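Local coordinates for concanavalin A-like lectin protein kinase family protein (Theobroma cacao, PDB 6CTH) that probably phosphorylates other proteins as a lectin-type receptor-like kinase, its kinase domain here holding an oxindole inhibitor and a magnesium ion, at residues D255-E260 / L287-P292. Numbering follows the deposited sequence.
Sequences DPKQLE and LNFEAP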
# COMPACT_ATOMS: atom_id res chain seq x y z
N ASP A 255 -6.78 7.32 20.53
CA ASP A 255 -7.31 6.30 21.42
C ASP A 255 -6.17 5.34 21.83
O ASP A 255 -5.65 4.60 21.01
CB ASP A 255 -8.43 5.58 20.66
CG ASP A 255 -9.18 4.59 21.51
OD1 ASP A 255 -8.59 4.01 22.42
OD2 ASP A 255 -10.36 4.37 21.20
N PRO A 256 -5.76 5.34 23.12
CA PRO A 256 -4.62 4.50 23.55
C PRO A 256 -4.75 2.99 23.38
O PRO A 256 -3.76 2.29 23.17
CB PRO A 256 -4.49 4.82 25.06
CG PRO A 256 -5.25 6.09 25.28
CD PRO A 256 -6.35 6.08 24.26
N LYS A 257 -5.94 2.50 23.59
CA LYS A 257 -6.27 1.09 23.43
C LYS A 257 -6.09 0.65 21.94
O LYS A 257 -5.56 -0.42 21.66
CB LYS A 257 -7.70 0.91 23.88
CG LYS A 257 -8.21 -0.49 23.91
CD LYS A 257 -9.73 -0.49 24.15
CE LYS A 257 -10.33 -1.85 23.88
NZ LYS A 257 -9.64 -2.90 24.71
N GLN A 258 -6.55 1.50 21.02
CA GLN A 258 -6.42 1.25 19.57
C GLN A 258 -4.99 1.43 19.14
O GLN A 258 -4.50 0.70 18.29
CB GLN A 258 -7.35 2.15 18.76
CG GLN A 258 -8.83 1.80 18.87
CD GLN A 258 -9.75 2.72 18.08
OE1 GLN A 258 -9.36 3.76 17.59
NE2 GLN A 258 -11.00 2.32 17.97
N LEU A 259 -4.26 2.36 19.76
CA LEU A 259 -2.86 2.55 19.41
C LEU A 259 -2.06 1.33 19.79
O LEU A 259 -1.24 0.87 19.01
CB LEU A 259 -2.24 3.79 20.08
CG LEU A 259 -0.73 3.94 19.90
CD1 LEU A 259 -0.29 4.09 18.45
CD2 LEU A 259 -0.29 5.15 20.72
N GLU A 260 -2.28 0.83 21.01
CA GLU A 260 -1.61 -0.36 21.46
C GLU A 260 -1.88 -1.50 20.51
O GLU A 260 -0.99 -2.27 20.16
CB GLU A 260 -2.11 -0.75 22.87
CG GLU A 260 -1.44 -1.99 23.44
CD GLU A 260 -1.89 -2.26 24.88
OE1 GLU A 260 -3.10 -2.44 25.08
OE2 GLU A 260 -1.03 -2.21 25.75
N LEU A 287 -7.72 -6.39 15.55
CA LEU A 287 -8.04 -4.97 15.36
C LEU A 287 -9.45 -4.59 15.82
O LEU A 287 -9.66 -3.44 16.27
CB LEU A 287 -7.87 -4.55 13.87
CG LEU A 287 -6.40 -4.50 13.45
CD1 LEU A 287 -6.32 -4.31 11.95
CD2 LEU A 287 -5.51 -3.48 14.19
N ASN A 288 -10.40 -5.53 15.69
CA ASN A 288 -11.79 -5.32 16.14
C ASN A 288 -12.04 -5.84 17.54
O ASN A 288 -13.21 -5.95 17.95
CB ASN A 288 -12.76 -5.97 15.15
CG ASN A 288 -12.76 -5.27 13.82
OD1 ASN A 288 -12.07 -5.67 12.88
ND2 ASN A 288 -13.44 -4.15 13.76
N PHE A 289 -10.99 -6.22 18.26
CA PHE A 289 -11.08 -6.64 19.65
C PHE A 289 -12.02 -7.83 19.82
O PHE A 289 -12.71 -7.95 20.84
CB PHE A 289 -11.51 -5.46 20.53
CG PHE A 289 -10.57 -4.29 20.45
CD1 PHE A 289 -9.33 -4.34 21.08
CD2 PHE A 289 -10.93 -3.14 19.75
CE1 PHE A 289 -8.44 -3.26 21.00
CE2 PHE A 289 -10.06 -2.06 19.66
CZ PHE A 289 -8.82 -2.13 20.28
N GLU A 290 -12.04 -8.71 18.81
CA GLU A 290 -12.78 -9.96 18.84
C GLU A 290 -11.87 -11.14 19.18
O GLU A 290 -12.35 -12.28 19.32
CB GLU A 290 -13.49 -10.18 17.48
CG GLU A 290 -14.52 -9.11 17.14
CD GLU A 290 -15.23 -9.31 15.79
OE1 GLU A 290 -15.50 -10.46 15.36
OE2 GLU A 290 -15.59 -8.31 15.14
N ALA A 291 -10.57 -10.90 19.32
CA ALA A 291 -9.61 -11.95 19.68
C ALA A 291 -8.46 -11.32 20.41
O ALA A 291 -8.24 -10.12 20.25
CB ALA A 291 -9.12 -12.71 18.45
N PRO A 292 -7.68 -12.11 21.18
CA PRO A 292 -6.66 -11.46 22.02
C PRO A 292 -5.46 -10.86 21.31
O PRO A 292 -5.06 -11.35 20.25
CB PRO A 292 -6.15 -12.61 22.91
CG PRO A 292 -7.29 -13.55 22.95
CD PRO A 292 -7.82 -13.53 21.54
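K257 lies over one face of the F289 ring, and its CE makes the closest approach, 3.7 Å from F289 CE1. This methylene, K257 CE, forms a CH-pi contact nearly along the ring normal, 3.8 Å from the F289 centroid. The chain runs out with CG anti to the backbone N (chi1 -175°) and bends at its last torsion, which leaves NZ off-centre. At 4.3 Å from the F289 centroid, the ammonium of K257 thus adds a cation-pi term to what is mainly aliphatic cover. The ring's rim meets the first turn of helix 256-269: CG of Q258 sits near the ring plane at 4.1 Å from F289 CE2, and the K257 carbonyl O lies in that plane, 3.9 Å from F289 CZ. The methylenes over the face are the close part of the contact, although K257 is exposed, whereas the Q258 edge contact is looser. Y116 of helix 112-132 backs it, touching both F289 and Q258, and W112 NE1 hydrogen-bonds to OE1 of Q258. F289, with positive phi, is the C' residue of a Schellman motif; the contact thus joins the start of helix 256-269 to the Schellman end of helix 280-287 in the helical C-lobe of the protein kinase fold.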